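Local coordinates for BT_4661 (Bacteroides thetaiotaomicron, PDB 4AK1), which is a SusE-like, surface-located polysaccharide-binding protein of the heparin utilisation locus that probably binds heparin and heparan sulphate, at residues Asn425-Phe430 / Ala516-Gly521; Ser474-Val479 / Ile492-Gly497. All coordinates share one frame; numbering follows the deposited sequence. Where two conformers were deposited one is given.

Interaction 1 of 2, residues Asn425-Phe430 / Ala516-Gly521; sequences NYFTYF and ATAGEG
Asn425 and Ala518 bring their CA atoms to within 5.3 Å of each other, whereas Phe430 and Ala516 are 7.7 Å apart by the same measure, and the two backbones run nearly antiparallel, 163° apart, without any direct hydrogen bond between them. The residues 425-430 form an irregular linker that enters the short strand 430-431; the partner is the end of strand 509-518, where it leaves the sheet. Three side chains of the linker reach this strand end in succession. Phe430 lays CD2 and CE2 against the methyl group of Ala516, with CD2 3.7 Å from Ala516 CB. Phe427 spans both alanines with adjacent ring atoms: its CE1 lies 3.9 Å from Ala518 CB, and its CZ presents the ring edge to Ala516 O, which lies in the plane of the ring. The ring reaches the strand in this way because CG sits between the backbone N and the carbonyl carbon (chi1 80°), and its remaining neighbours include Leu475 and Val527. Asn425 then closes the row at the turn. Its CB packs on Ala518 O at 3.5 Å, and its amide lies alongside the backbone of Gly519, with OD1 3.5 Å from Gly519 CA. Gly519, whose phi is positive at 85°, has no side chain to obstruct this approach. The amide nitrogen has two acceptors: ND2 donates to Thr523 O and to a water 2.8 Å from Asn425 ND2, and this water also accepts from Glu520 N. The contact therefore changes in character along its length, from aromatic rings on small methyl groups in the buried interior to an amide and a bridging water at the turn, so that the linker is held to the strand by apolar packing and only indirectly by polar bonds.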
loop_
_atom_site.group_PDB
_atom_site.type_symbol
_atom_site.label_atom_id
_atom_site.label_comp_id
_atom_site.label_asym_id
_atom_site.label_seq_id
_atom_site.Cartn_x
_atom_site.Cartn_y
_atom_site.Cartn_z
ATOM N N ASN A 425 -24.756 4.999 34.466
ATOM C CA ASN A 425 -24.877 6.424 34.832
ATOM C C ASN A 425 -23.811 7.283 34.164
ATOM O O ASN A 425 -23.804 8.499 34.318
ATOM C CB ASN A 425 -24.757 6.580 36.355
ATOM C CG ASN A 425 -25.877 5.887 37.092
ATOM O OD1 ASN A 425 -27.036 5.975 36.677
ATOM N ND2 ASN A 425 -25.546 5.183 38.179
ATOM N N TYR A 426 -22.897 6.644 33.440
ATOM C CA TYR A 426 -21.786 7.377 32.831
ATOM C C TYR A 426 -22.231 8.448 31.825
ATOM O O TYR A 426 -23.014 8.174 30.904
ATOM C CB TYR A 426 -20.762 6.419 32.187
ATOM C CG TYR A 426 -19.554 7.161 31.657
ATOM C CD1 TYR A 426 -18.567 7.639 32.525
ATOM C CD2 TYR A 426 -19.415 7.422 30.284
ATOM C CE1 TYR A 426 -17.465 8.351 32.033
ATOM C CE2 TYR A 426 -18.317 8.119 29.786
ATOM C CZ TYR A 426 -17.354 8.578 30.662
ATOM O OH TYR A 426 -16.280 9.274 30.172
ATOM N N PHE A 427 -21.717 9.667 32.010
ATOM C CA PHE A 427 -21.920 10.766 31.051
ATOM C C PHE A 427 -20.818 11.806 31.221
ATOM O O PHE A 427 -20.028 11.702 32.158
ATOM C CB PHE A 427 -23.327 11.368 31.172
ATOM C CG PHE A 427 -23.497 12.335 32.314
ATOM C CD1 PHE A 427 -23.421 11.912 33.642
ATOM C CD2 PHE A 427 -23.758 13.679 32.052
ATOM C CE1 PHE A 427 -23.582 12.824 34.691
ATOM C CE2 PHE A 427 -23.940 14.592 33.098
ATOM C CZ PHE A 427 -23.839 14.163 34.417
ATOM N N THR A 428 -20.719 12.764 30.306
ATOM C CA THR A 428 -19.559 13.663 30.308
ATOM C C THR A 428 -19.853 15.147 30.284
ATOM O O THR A 428 -18.941 15.930 30.536
ATOM C CB THR A 428 -18.609 13.427 29.115
ATOM O OG1 THR A 428 -19.286 13.794 27.909
ATOM C CG2 THR A 428 -18.115 11.969 29.061
ATOM N N TYR A 429 -21.070 15.559 29.932
ATOM C CA TYR A 429 -21.352 17.005 29.908
ATOM C C TYR A 429 -22.828 17.328 30.082
ATOM O O TYR A 429 -23.693 16.462 29.921
ATOM C CB TYR A 429 -20.830 17.665 28.617
ATOM C CG TYR A 429 -21.670 17.325 27.403
ATOM C CD1 TYR A 429 -22.787 18.093 27.068
ATOM C CD2 TYR A 429 -21.357 16.231 26.596
ATOM C CE1 TYR A 429 -23.566 17.771 25.973
ATOM C CE2 TYR A 429 -22.133 15.915 25.484
ATOM C CZ TYR A 429 -23.239 16.693 25.189
ATOM O OH TYR A 429 -24.050 16.426 24.097
ATOM N N PHE A 430 -23.081 18.592 30.412
ATOM C CA PHE A 430 -24.371 19.226 30.262
ATOM C C PHE A 430 -24.092 20.612 29.696
ATOM O O PHE A 430 -22.932 21.043 29.658
ATOM C CB PHE A 430 -25.132 19.330 31.600
ATOM C CG PHE A 430 -24.375 20.054 32.679
ATOM C CD1 PHE A 430 -24.458 21.442 32.808
ATOM C CD2 PHE A 430 -23.582 19.340 33.583
ATOM C CE1 PHE A 430 -23.749 22.109 33.809
ATOM C CE2 PHE A 430 -22.876 20.003 34.589
ATOM C CZ PHE A 430 -22.958 21.388 34.700
ATOM N N ALA A 516 -23.937 18.248 38.103
ATOM C CA ALA A 516 -25.039 17.381 37.732
ATOM C C ALA A 516 -24.645 15.963 38.086
ATOM O O ALA A 516 -23.503 15.563 37.857
ATOM C CB ALA A 516 -25.330 17.484 36.237
ATOM N N THR A 517 -25.589 15.218 38.643
ATOM C CA THR A 517 -25.350 13.834 39.065
ATOM C C THR A 517 -26.394 12.916 38.451
ATOM O O THR A 517 -27.600 13.197 38.519
ATOM C CB THR A 517 -25.349 13.711 40.608
ATOM O OG1 THR A 517 -24.287 14.525 41.120
ATOM C CG2 THR A 517 -25.104 12.246 41.072
ATOM N N ALA A 518 -25.914 11.824 37.848
ATOM C CA ALA A 518 -26.770 10.749 37.342
ATOM C C ALA A 518 -26.692 9.540 38.270
ATOM O O ALA A 518 -25.604 9.082 38.606
ATOM C CB ALA A 518 -26.337 10.339 35.936
ATOM N N GLY A 519 -27.854 9.043 38.681
ATOM C CA GLY A 519 -27.944 7.819 39.470
ATOM C C GLY A 519 -27.771 8.101 40.945
ATOM O O GLY A 519 -27.788 9.251 41.373
ATOM N N GLU A 520 -27.626 7.039 41.732
ATOM C CA GLU A 520 -27.509 7.165 43.186
ATOM C C GLU A 520 -26.545 6.119 43.733
ATOM O O GLU A 520 -26.256 5.126 43.062
ATOM C CB GLU A 520 -28.875 7.010 43.850
ATOM C CG GLU A 520 -29.820 8.162 43.557
ATOM C CD GLU A 520 -31.115 8.059 44.321
ATOM O OE1 GLU A 520 -31.682 6.944 44.359
ATOM O OE2 GLU A 520 -31.552 9.092 44.881
ATOM N N GLY A 521 -26.037 6.354 44.938
ATOM C CA GLY A 521 -25.146 5.383 45.594
ATOM C C GLY A 521 -23.747 5.310 44.987
ATOM O O GLY A 521 -23.245 6.286 44.402
HETATM O O HOH W 1 -27.376 4.561 40.228
#

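Interaction 2 of 2, residues Ser474-Val479 / Ile492-Gly497; sequences SLKWEV and INESTG. With NA (sodium ion), chain C.
Trp477 carries its CG anti to its own carbonyl carbon (chi1 -58°), which turns one face of the indole to the 493-497 turn, while Glu494 bends at chi2 (-83°), which brings OE2 across the aliphatic part of Lys476, over CG and CE. The setting is an Asx turn next to the outermost strand, 476-483, of what is probably an immunoglobulin-like domain. Asn493 OD1 builds the turn by accepting two backbone N-H groups, from Ser495 in the carbonyl plane and from Thr496 above it, the latter with Thr496 N 3.0 Å from OD1. The turn meets the strand through one backbone hydrogen bond, Trp477 N to Glu494 O, 2.9 Å long and bent to 134° at the hydrogen, which uses a lone pair of the carbonyl oxygen. Gly497 CA sits over one face of the indole in a CH-pi contact, 3.6 Å from the centroid of the five-membered ring of Trp477. The other end of the contact is aliphatic: Val479 CG1 packs on Ile492 CB at 3.7 Å, and Ile492 CD1 touches Trp477 CB. Lys476 and Glu494 are close without forming a salt bridge, since NZ of the lysine is 4.1 Å from OE2 of the glutamate. Both segments supply backbone oxygens to the sodium ion, and Ser473 O and three waters complete its six ligands. One of these waters accepts a hydrogen bond from Trp477 NE1 at 2.9 Å. A leucine at Trp477 would probably leave Gly497 without the ring face it packs on and the sodium-bound water without its indole donor. The ion thus bridges the carbonyl oxygens of Leu475 and Ser495, one from each segment: Leu475 O binds it at 2.4 Å and Ser495 O at 2.3 Å.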
loop_
_atom_site.group_PDB
_atom_site.type_symbol
_atom_site.label_atom_id
_atom_site.label_comp_id
_atom_site.label_asym_id
_atom_site.label_seq_id
_atom_site.Cartn_x
_atom_site.Cartn_y
_atom_site.Cartn_z
ATOM N N SER A 474 -33.365 13.081 34.021
ATOM C CA SER A 474 -32.805 12.143 34.999
ATOM C C SER A 474 -31.724 12.750 35.911
ATOM O O SER A 474 -31.377 12.160 36.930
ATOM C CB SER A 474 -32.245 10.897 34.294
ATOM O OG SER A 474 -31.009 11.198 33.656
ATOM N N LEU A 475 -31.172 13.902 35.543
ATOM C CA LEU A 475 -30.115 14.516 36.350
ATOM C C LEU A 475 -30.650 15.213 37.609
ATOM O O LEU A 475 -31.749 15.747 37.596
ATOM C CB LEU A 475 -29.286 15.497 35.510
ATOM C CG LEU A 475 -28.543 14.856 34.330
ATOM C CD1 LEU A 475 -27.891 15.902 33.440
ATOM C CD2 LEU A 475 -27.517 13.852 34.854
ATOM N N LYS A 476 -29.848 15.192 38.676
ATOM C CA LYS A 476 -30.054 16.027 39.863
ATOM C C LYS A 476 -28.922 17.065 39.929
ATOM O O LYS A 476 -27.835 16.834 39.384
ATOM C CB LYS A 476 -30.066 15.176 41.131
ATOM C CG LYS A 476 -31.293 14.278 41.247
ATOM C CD LYS A 476 -31.134 13.205 42.320
ATOM C CE LYS A 476 -31.124 13.766 43.743
ATOM N NZ LYS A 476 -31.246 12.708 44.783
ATOM N N TRP A 477 -29.170 18.180 40.608
ATOM C CA TRP A 477 -28.333 19.377 40.456
ATOM C C TRP A 477 -27.927 20.001 41.763
ATOM O O TRP A 477 -28.715 20.058 42.695
ATOM C CB TRP A 477 -29.100 20.412 39.636
ATOM C CG TRP A 477 -29.491 19.871 38.281
ATOM C CD1 TRP A 477 -30.630 19.149 37.953
ATOM C CD2 TRP A 477 -28.725 19.980 37.026
ATOM N NE1 TRP A 477 -30.633 18.813 36.623
ATOM C CE2 TRP A 477 -29.516 19.283 36.006
ATOM C CE3 TRP A 477 -27.514 20.565 36.663
ATOM C CZ2 TRP A 477 -29.089 19.180 34.687
ATOM C CZ3 TRP A 477 -27.092 20.460 35.327
ATOM C CH2 TRP A 477 -27.861 19.769 34.364
ATOM N N GLU A 478 -26.684 20.479 41.815
ATOM C CA GLU A 478 -26.149 21.239 42.947
ATOM C C GLU A 478 -25.396 22.444 42.394
ATOM O O GLU A 478 -24.925 22.419 41.247
ATOM C CB GLU A 478 -25.159 20.400 43.753
ATOM C CG GLU A 478 -25.708 19.137 44.396
ATOM C CD GLU A 478 -24.576 18.240 44.872
ATOM O OE1 GLU A 478 -23.825 17.676 44.047
ATOM O OE2 GLU A 478 -24.391 18.139 46.085
ATOM N N VAL A 479 -25.253 23.480 43.214
ATOM C CA VAL A 479 -24.535 24.677 42.782
ATOM C C VAL A 479 -23.649 25.186 43.921
ATOM O O VAL A 479 -23.961 24.992 45.106
ATOM C CB VAL A 479 -25.500 25.780 42.269
ATOM C CG1 VAL A 479 -26.295 26.412 43.413
ATOM C CG2 VAL A 479 -24.743 26.872 41.512
ATOM N N ILE A 492 -29.988 26.637 43.459
ATOM C CA ILE A 492 -30.406 25.851 42.300
ATOM C C ILE A 492 -31.615 24.987 42.655
ATOM O O ILE A 492 -31.732 24.505 43.789
ATOM C CB ILE A 492 -29.239 24.980 41.762
ATOM C CG1 ILE A 492 -29.511 24.471 40.333
ATOM C CG2 ILE A 492 -28.918 23.816 42.713
ATOM C CD1 ILE A 492 -28.251 24.264 39.503
ATOM N N ASN A 493 -32.520 24.812 41.696
ATOM C CA ASN A 493 -33.568 23.817 41.839
ATOM C C ASN A 493 -32.922 22.434 41.634
ATOM O O ASN A 493 -32.377 22.150 40.562
ATOM C CB ASN A 493 -34.675 24.076 40.811
ATOM C CG ASN A 493 -35.847 23.121 40.943
ATOM O OD1 ASN A 493 -35.682 21.905 40.925
ATOM N ND2 ASN A 493 -37.059 23.686 41.060
ATOM N N GLU A 494 -32.997 21.596 42.670
ATOM C CA GLU A 494 -32.360 20.287 42.687
ATOM C C GLU A 494 -32.816 19.373 41.539
ATOM O O GLU A 494 -32.011 18.600 41.023
ATOM C CB GLU A 494 -32.598 19.622 44.059
ATOM C CG GLU A 494 -32.220 18.162 44.170
ATOM C CD GLU A 494 -33.303 17.215 43.639
ATOM O OE1 GLU A 494 -34.498 17.597 43.591
ATOM O OE2 GLU A 494 -32.952 16.083 43.253
ATOM N N SER A 495 -34.089 19.454 41.152
ATOM C CA SER A 495 -34.567 18.582 40.086
ATOM C C SER A 495 -34.485 19.188 38.675
ATOM O O SER A 495 -34.238 18.452 37.724
ATOM C CB SER A 495 -35.959 18.025 40.380
ATOM O OG SER A 495 -36.957 18.958 40.063
ATOM N N THR A 496 -34.651 20.501 38.526
ATOM C CA THR A 496 -34.632 21.097 37.168
ATOM C C THR A 496 -33.277 21.673 36.740
ATOM O O THR A 496 -33.020 21.847 35.539
ATOM C CB THR A 496 -35.710 22.185 36.980
ATOM O OG1 THR A 496 -35.371 23.341 37.755
ATOM C CG2 THR A 496 -37.102 21.664 37.377
ATOM N N GLY A 497 -32.413 21.956 37.711
ATOM C CA GLY A 497 -31.190 22.731 37.441
ATOM C C GLY A 497 -31.344 24.235 37.215
ATOM O O GLY A 497 -30.365 24.905 36.855
HETATM NA NA NA C . -33.904 16.365 36.886
HETATM O O HOH W 2 -32.819 17.610 35.107
HETATM O O HOH W 3 -34.926 15.176 38.574
HETATM O O HOH W 4 -36.375 16.837 36.150
#

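Interaction 2 is nested within the loop closed by interaction 1, and their centres are 11 Å apart. Strands 509-518 and 476-483 are neighbours in one sheet and join the two contacts directly: Thr517 N lies 2.9 Å from Lys476 O, a probable hydrogen bond. Their apolar parts also merge. Ala516 CB is 3.6 Å from Trp477 CZ3, Phe430 meets Trp477 edge-to-face, and Phe427 CZ lies 3.7 Å from Leu475 CD2. Leu475 therefore faces both ways, with its side chain on the aromatic linker and its carbonyl oxygen on the sodium ion. The metal belongs to interaction 2, but it is also only about 9 Å from the side chain of Ala516.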